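Local coordinates for protein type III Pentaketide Synthase (Neurospora crassa, PDB 3EUO) that is a fungal type III polyketide synthase that makes pentaketide products, probably by acyl transfer as in other chalcone and stilbene synthase relatives, at residues N231-F243 / V253-S265. Numbering follows the deposited sequence.
Sequences NRVIPDSEHDLGF and VLSPRVPVLAKAS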
ATOM      1  N   ASN A 231      18.128   0.572   0.192  1.00 16.35           N
ATOM      2  CA  ASN A 231      17.131   0.764  -0.841  1.00 16.42           C
ATOM      3  C   ASN A 231      17.524   1.963  -1.699  1.00 16.40           C
ATOM      4  O   ASN A 231      17.963   2.981  -1.176  1.00 16.10           O
ATOM      5  CB  ASN A 231      15.729   0.931  -0.233  1.00 16.79           C
ATOM      6  CG  ASN A 231      15.599   2.180   0.611  1.00 17.40           C
ATOM      7  OD1 ASN A 231      16.166   2.271   1.697  1.00 18.26           O
ATOM      8  ND2 ASN A 231      14.851   3.156   0.112  1.00 18.79           N
ATOM      9  N   ARG A 232      17.395   1.820  -3.015  1.00 16.58           N
ATOM     10  CA  ARG A 232      17.750   2.889  -3.956  1.00 16.95           C
ATOM     11  C   ARG A 232      16.756   2.883  -5.096  1.00 16.31           C
ATOM     12  O   ARG A 232      16.216   1.833  -5.434  1.00 16.47           O
ATOM     13  CB  ARG A 232      19.139   2.645  -4.562  1.00 17.60           C
ATOM     14  CG  ARG A 232      20.325   2.826  -3.634  1.00 22.55           C
ATOM     15  CD  ARG A 232      21.099   4.116  -3.946  1.00 29.01           C
ATOM     16  NE  ARG A 232      22.158   4.369  -2.960  1.00 33.58           N
ATOM     17  CZ  ARG A 232      22.701   5.565  -2.706  1.00 35.37           C
ATOM     18  NH1 ARG A 232      22.288   6.654  -3.346  1.00 36.86           N
ATOM     19  NH2 ARG A 232      23.652   5.678  -1.784  1.00 36.30           N
ATOM     20  N   VAL A 233      16.551   4.045  -5.707  1.00 15.65           N
ATOM     21  CA  VAL A 233      15.823   4.141  -6.968  1.00 15.14           C
ATOM     22  C   VAL A 233      16.822   4.489  -8.076  1.00 14.93           C
ATOM     23  O   VAL A 233      17.600   5.435  -7.937  1.00 14.21           O
ATOM     24  CB  VAL A 233      14.702   5.200  -6.906  1.00 15.03           C
ATOM     25  CG1 VAL A 233      14.058   5.387  -8.258  1.00 15.81           C
ATOM     26  CG2 VAL A 233      13.661   4.793  -5.875  1.00 15.31           C
ATOM     27  N   ILE A 234      16.824   3.698  -9.147  1.00 14.55           N
ATOM     28  CA  ILE A 234      17.685   3.964 -10.305  1.00 15.17           C
ATOM     29  C   ILE A 234      17.066   5.126 -11.087  1.00 15.74           C
ATOM     30  O   ILE A 234      15.896   5.060 -11.461  1.00 15.51           O
ATOM     31  CB  ILE A 234      17.848   2.707 -11.220  1.00 14.91           C
ATOM     32  CG1 ILE A 234      18.458   1.534 -10.427  1.00 15.18           C
ATOM     33  CG2 ILE A 234      18.687   3.046 -12.459  1.00 15.55           C
ATOM     34  CD1 ILE A 234      18.591   0.204 -11.200  1.00 15.45           C
ATOM     35  N   PRO A 235      17.843   6.201 -11.329  1.00 16.85           N
ATOM     36  CA  PRO A 235      17.241   7.393 -11.934  1.00 17.31           C
ATOM     37  C   PRO A 235      16.731   7.139 -13.347  1.00 17.54           C
ATOM     38  O   PRO A 235      17.314   6.328 -14.082  1.00 17.52           O
ATOM     39  CB  PRO A 235      18.401   8.398 -11.980  1.00 17.49           C
ATOM     40  CG  PRO A 235      19.426   7.861 -11.047  1.00 18.10           C
ATOM     41  CD  PRO A 235      19.285   6.382 -11.091  1.00 17.13           C
ATOM     42  N   ASP A 236      15.647   7.835 -13.693  1.00 17.92           N
ATOM     43  CA  ASP A 236      15.073   7.878 -15.043  1.00 18.50           C
ATOM     44  C   ASP A 236      14.854   6.502 -15.681  1.00 17.96           C
ATOM     45  O   ASP A 236      15.231   6.253 -16.839  1.00 17.80           O
ATOM     46  CB  ASP A 236      15.898   8.814 -15.938  1.00 19.22           C
ATOM     47  CG  ASP A 236      16.056  10.205 -15.327  1.00 21.42           C
ATOM     48  OD1 ASP A 236      15.045  10.790 -14.869  1.00 23.47           O
ATOM     49  OD2 ASP A 236      17.199  10.704 -15.286  1.00 24.91           O
ATOM     50  N   SER A 237      14.227   5.618 -14.908  1.00 17.19           N
ATOM     51  CA  SER A 237      13.979   4.242 -15.326  1.00 16.53           C
ATOM     52  C   SER A 237      12.528   3.786 -15.096  1.00 16.51           C
ATOM     53  O   SER A 237      12.231   2.591 -15.186  1.00 16.27           O
ATOM     54  CB  SER A 237      14.971   3.282 -14.653  1.00 16.27           C
ATOM     55  OG  SER A 237      14.820   3.287 -13.240  1.00 15.06           O
ATOM     56  N   GLU A 238      11.632   4.740 -14.832  1.00 16.61           N
ATOM     57  CA  GLU A 238      10.194   4.459 -14.695  1.00 17.07           C
ATOM     58  C   GLU A 238       9.623   3.703 -15.886  1.00 17.39           C
ATOM     59  O   GLU A 238       8.862   2.757 -15.711  1.00 17.09           O
ATOM     60  CB  GLU A 238       9.386   5.749 -14.544  1.00 17.13           C
ATOM     61  CG  GLU A 238       9.739   6.570 -13.351  1.00 18.32           C
ATOM     62  CD  GLU A 238      10.775   7.643 -13.643  1.00 20.26           C
ATOM     63  OE1 GLU A 238      11.444   7.611 -14.711  1.00 20.66           O
ATOM     64  OE2 GLU A 238      10.925   8.530 -12.781  1.00 20.31           O
ATOM     65  N   HIS A 239       9.999   4.129 -17.092  1.00 17.47           N
ATOM     66  CA  HIS A 239       9.449   3.566 -18.329  1.00 18.23           C
ATOM     67  C   HIS A 239       9.979   2.170 -18.654  1.00 17.76           C
ATOM     68  O   HIS A 239       9.475   1.502 -19.572  1.00 18.51           O
ATOM     69  CB  HIS A 239       9.718   4.519 -19.507  1.00 18.49           C
ATOM     70  CG  HIS A 239      11.176   4.728 -19.797  1.00 20.65           C
ATOM     71  ND1 HIS A 239      11.998   5.481 -18.982  1.00 22.52           N
ATOM     72  CD2 HIS A 239      11.954   4.290 -20.815  1.00 21.76           C
ATOM     73  CE1 HIS A 239      13.220   5.492 -19.486  1.00 22.50           C
ATOM     74  NE2 HIS A 239      13.220   4.781 -20.599  1.00 23.47           N
ATOM     75  N   ASP A 240      10.985   1.722 -17.905  1.00 17.15           N
ATOM     76  CA  ASP A 240      11.627   0.439 -18.168  1.00 16.89           C
ATOM     77  C   ASP A 240      10.934  -0.760 -17.521  1.00 16.37           C
ATOM     78  O   ASP A 240      11.113  -1.887 -17.964  1.00 16.15           O
ATOM     79  CB  ASP A 240      13.092   0.481 -17.746  1.00 17.16           C
ATOM     80  CG  ASP A 240      13.893   1.461 -18.568  1.00 18.25           C
ATOM     81  OD1 ASP A 240      14.017   1.244 -19.787  1.00 18.89           O
ATOM     82  OD2 ASP A 240      14.378   2.454 -17.999  1.00 19.45           O
ATOM     83  N   LEU A 241      10.155  -0.511 -16.471  1.00 15.77           N
ATOM     84  CA  LEU A 241       9.572  -1.593 -15.687  1.00 15.05           C
ATOM     85  C   LEU A 241       8.350  -1.077 -14.954  1.00 14.47           C
ATOM     86  O   LEU A 241       8.418  -0.087 -14.233  1.00 14.64           O
ATOM     87  CB  LEU A 241      10.600  -2.151 -14.695  1.00 14.76           C
ATOM     88  CG  LEU A 241      10.297  -3.474 -13.996  1.00 15.87           C
ATOM     89  CD1 LEU A 241       9.968  -4.583 -15.000  1.00 16.39           C
ATOM     90  CD2 LEU A 241      11.471  -3.880 -13.124  1.00 15.55           C
ATOM     91  N   GLY A 242       7.229  -1.758 -15.150  1.00 14.06           N
ATOM     92  CA  GLY A 242       5.962  -1.289 -14.612  1.00 13.35           C
ATOM     93  C   GLY A 242       4.853  -2.304 -14.741  1.00 13.03           C
ATOM     94  O   GLY A 242       5.040  -3.385 -15.306  1.00 12.95           O
ATOM     95  N   PHE A 243       3.687  -1.942 -14.214  1.00 12.64           N
ATOM     96  CA  PHE A 243       2.524  -2.824 -14.199  1.00 12.97           C
ATOM     97  C   PHE A 243       1.328  -1.871 -14.166  1.00 12.88           C
ATOM     98  O   PHE A 243       0.993  -1.316 -13.120  1.00 12.36           O
ATOM     99  CB  PHE A 243       2.579  -3.738 -12.960  1.00 13.41           C
ATOM    100  CG  PHE A 243       1.870  -5.065 -13.120  1.00 13.81           C
ATOM    101  CD1 PHE A 243       1.852  -5.745 -14.339  1.00 15.65           C
ATOM    102  CD2 PHE A 243       1.268  -5.666 -12.014  1.00 15.33           C
ATOM    103  CE1 PHE A 243       1.215  -6.978 -14.463  1.00 15.68           C
ATOM    104  CE2 PHE A 243       0.623  -6.904 -12.130  1.00 14.67           C
ATOM    105  CZ  PHE A 243       0.598  -7.561 -13.353  1.00 14.65           C
ATOM    106  N   VAL A 253       4.920  -3.681 -18.151  1.00 15.37           N
ATOM    107  CA  VAL A 253       5.842  -2.820 -18.894  1.00 16.27           C
ATOM    108  C   VAL A 253       7.238  -3.390 -18.641  1.00 16.98           C
ATOM    109  O   VAL A 253       7.626  -3.612 -17.494  1.00 16.45           O
ATOM    110  CB  VAL A 253       5.765  -1.328 -18.446  1.00 16.36           C
ATOM    111  CG1 VAL A 253       6.821  -0.479 -19.166  1.00 16.06           C
ATOM    112  CG2 VAL A 253       4.370  -0.759 -18.709  1.00 16.62           C
ATOM    113  N   LEU A 254       7.972  -3.657 -19.718  1.00 17.75           N
ATOM    114  CA  LEU A 254       9.289  -4.270 -19.615  1.00 18.99           C
ATOM    115  C   LEU A 254      10.139  -3.911 -20.833  1.00 19.37           C
ATOM    116  O   LEU A 254       9.820  -4.284 -21.968  1.00 19.71           O
ATOM    117  CB  LEU A 254       9.160  -5.790 -19.446  1.00 18.90           C
ATOM    118  CG  LEU A 254      10.398  -6.684 -19.315  1.00 20.34           C
ATOM    119  CD1 LEU A 254      11.334  -6.238 -18.183  1.00 20.56           C
ATOM    120  CD2 LEU A 254       9.957  -8.118 -19.100  1.00 20.10           C
ATOM    121  N   SER A 255      11.212  -3.172 -20.589  1.00 19.91           N
ATOM    122  CA  SER A 255      12.086  -2.715 -21.663  1.00 20.56           C
ATOM    123  C   SER A 255      13.307  -3.617 -21.739  1.00 21.18           C
ATOM    124  O   SER A 255      13.600  -4.345 -20.781  1.00 20.79           O
ATOM    125  CB  SER A 255      12.527  -1.273 -21.425  1.00 20.86           C
ATOM    126  OG  SER A 255      13.666  -1.234 -20.590  1.00 20.60           O
ATOM    127  N   PRO A 256      14.021  -3.581 -22.884  1.00 21.77           N
ATOM    128  CA  PRO A 256      15.277  -4.329 -22.988  1.00 22.38           C
ATOM    129  C   PRO A 256      16.386  -3.793 -22.079  1.00 22.64           C
ATOM    130  O   PRO A 256      17.382  -4.481 -21.869  1.00 23.46           O
ATOM    131  CB  PRO A 256      15.659  -4.183 -24.466  1.00 22.38           C
ATOM    132  CG  PRO A 256      14.919  -3.009 -24.955  1.00 22.28           C
ATOM    133  CD  PRO A 256      13.671  -2.894 -24.142  1.00 21.70           C
ATOM    134  N   ARG A 257      16.204  -2.592 -21.531  1.00 22.65           N
ATOM    135  CA  ARG A 257      17.210  -1.970 -20.654  1.00 22.45           C
ATOM    136  C   ARG A 257      17.346  -2.634 -19.282  1.00 21.98           C
ATOM    137  O   ARG A 257      18.400  -2.542 -18.650  1.00 21.45           O
ATOM    138  CB  ARG A 257      16.902  -0.489 -20.430  1.00 22.45           C
ATOM    139  CG  ARG A 257      16.703   0.347 -21.684  1.00 24.47           C
ATOM    140  CD  ARG A 257      16.267   1.752 -21.296  1.00 26.84           C
ATOM    141  NE  ARG A 257      17.404   2.612 -21.008  1.00 28.86           N
ATOM    142  CZ  ARG A 257      17.443   3.558 -20.070  1.00 27.27           C
ATOM    143  NH1 ARG A 257      16.410   3.787 -19.256  1.00 24.72           N
ATOM    144  NH2 ARG A 257      18.549   4.268 -19.934  1.00 27.27           N
ATOM    145  N   VAL A 258      16.281  -3.289 -18.819  1.00 21.55           N
ATOM    146  CA  VAL A 258      16.191  -3.732 -17.421  1.00 21.37           C
ATOM    147  C   VAL A 258      17.377  -4.574 -16.933  1.00 21.21           C
ATOM    148  O   VAL A 258      17.944  -4.260 -15.892  1.00 21.13           O
ATOM    149  CB  VAL A 258      14.843  -4.434 -17.108  1.00 21.24           C
ATOM    150  CG1 VAL A 258      14.796  -4.920 -15.655  1.00 21.80           C
ATOM    151  CG2 VAL A 258      13.694  -3.486 -17.383  1.00 20.79           C
ATOM    152  N   PRO A 259      17.762  -5.629 -17.679  1.00 21.46           N
ATOM    153  CA  PRO A 259      18.882  -6.443 -17.184  1.00 21.47           C
ATOM    154  C   PRO A 259      20.169  -5.629 -17.046  1.00 21.18           C
ATOM    155  O   PRO A 259      20.921  -5.825 -16.088  1.00 21.40           O
ATOM    156  CB  PRO A 259      19.046  -7.523 -18.264  1.00 21.56           C
ATOM    157  CG  PRO A 259      17.762  -7.525 -19.024  1.00 22.26           C
ATOM    158  CD  PRO A 259      17.250  -6.127 -18.971  1.00 21.38           C
ATOM    159  N   VAL A 260      20.402  -4.709 -17.980  1.00 20.92           N
ATOM    160  CA  VAL A 260      21.605  -3.884 -17.966  1.00 20.25           C
ATOM    161  C   VAL A 260      21.600  -2.939 -16.764  1.00 19.91           C
ATOM    162  O   VAL A 260      22.594  -2.857 -16.039  1.00 19.31           O
ATOM    163  CB  VAL A 260      21.816  -3.122 -19.305  1.00 20.56           C
ATOM    164  CG1 VAL A 260      22.881  -2.047 -19.157  1.00 20.21           C
ATOM    165  CG2 VAL A 260      22.212  -4.099 -20.411  1.00 21.55           C
ATOM    166  N   LEU A 261      20.474  -2.255 -16.548  1.00 19.34           N
ATOM    167  CA  LEU A 261      20.330  -1.318 -15.427  1.00 19.36           C
ATOM    168  C   LEU A 261      20.438  -2.033 -14.078  1.00 19.53           C
ATOM    169  O   LEU A 261      21.107  -1.546 -13.162  1.00 19.74           O
ATOM    170  CB  LEU A 261      19.007  -0.548 -15.524  1.00 19.06           C
ATOM    171  CG  LEU A 261      18.800   0.375 -16.737  1.00 18.96           C
ATOM    172  CD1 LEU A 261      17.336   0.796 -16.850  1.00 18.04           C
ATOM    173  CD2 LEU A 261      19.713   1.598 -16.689  1.00 18.26           C
ATOM    174  N   ALA A 262      19.794  -3.193 -13.982  1.00 19.97           N
ATOM    175  CA  ALA A 262      19.841  -4.017 -12.776  1.00 20.43           C
ATOM    176  C   ALA A 262      21.265  -4.466 -12.485  1.00 20.72           C
ATOM    177  O   ALA A 262      21.770  -4.260 -11.377  1.00 20.93           O
ATOM    178  CB  ALA A 262      18.922  -5.212 -12.914  1.00 20.59           C
ATOM    179  N   LYS A 263      21.924  -5.041 -13.492  1.00 20.69           N
ATOM    180  CA  LYS A 263      23.299  -5.517 -13.332  1.00 20.86           C
ATOM    181  C   LYS A 263      24.203  -4.400 -12.817  1.00 20.61           C
ATOM    182  O   LYS A 263      25.007  -4.621 -11.913  1.00 20.77           O
ATOM    183  CB  LYS A 263      23.840  -6.089 -14.645  1.00 20.81           C
ATOM    184  CG  LYS A 263      25.232  -6.706 -14.522  1.00 20.94           C
ATOM    185  CD  LYS A 263      25.742  -7.216 -15.853  1.00 21.60           C
ATOM    186  CE  LYS A 263      27.184  -7.701 -15.732  1.00 21.57           C
ATOM    187  NZ  LYS A 263      27.666  -8.309 -17.000  1.00 24.09           N
ATOM    188  N   ALA A 264      24.043  -3.205 -13.387  1.00 20.79           N
ATOM    189  CA  ALA A 264      24.846  -2.031 -13.029  1.00 20.74           C
ATOM    190  C   ALA A 264      24.635  -1.541 -11.595  1.00 20.87           C
ATOM    191  O   ALA A 264      25.520  -0.905 -11.015  1.00 20.62           O
ATOM    192  CB  ALA A 264      24.589  -0.891 -14.021  1.00 20.88           C
ATOM    193  N   SER A 265      23.469  -1.829 -11.026  1.00 21.10           N
ATOM    194  CA  SER A 265      23.136  -1.342  -9.686  1.00 21.19           C
ATOM    195  C   SER A 265      23.708  -2.191  -8.549  1.00 21.05           C
ATOM    196  O   SER A 265      23.785  -1.720  -7.411  1.00 21.15           O
ATOM    197  CB  SER A 265      21.618  -1.217  -9.517  1.00 21.30           C
ATOM    198  OG  SER A 265      21.009  -2.493  -9.444  1.00 21.39           O
TER
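Gly242 and Val253 form an antiparallel hydrogen-bonded pair, with Gly242 N to Val253 O at 3.0 Å. The return bond, Val253 N to Gly242 O, is 2.9 Å long. They lie at the open end of the beta hairpin of strands 241-246 and 249-254, in the C-terminal half of this thiolase-like fold. Just outside the strands, Ser255 N donates to Asp240 O. Leu241 and Leu254 form the neighbouring non-hydrogen-bonded pair. Their side chains lie side by side and point the same way, Leu241 CD1 to Leu254 CD1 at 3.8 Å. Beyond Leu254 a type I turn, Ser255 to Val258, leads into helix 258-277. Ser255 OG caps this turn by accepting from Arg257 N.

Asp240 ties the loop before the hairpin to the same turn. Asp240 OD2 accepts a salt-bridging bond from Arg257 NH1 at 2.7 Å. The bond is bent, 132° at the hydrogen, and meets OD2 on the syn side. Arg257 reaches it because its chain bends at chi3 (86°). Asp240 OD2 also sits over one face of the His239 ring, near the rim. Leu261 CD1 lies over one face of the guanidinium, toward its rim.

On the other side of this loop, Asp236 and Glu238 bridge to Lys125 of the second subunit. Farther along the helix, Leu261 and Ser265 receive Ile234, whose CD1 lies against both Leu261 O and Ser265 CB, 3.7 Å from the latter.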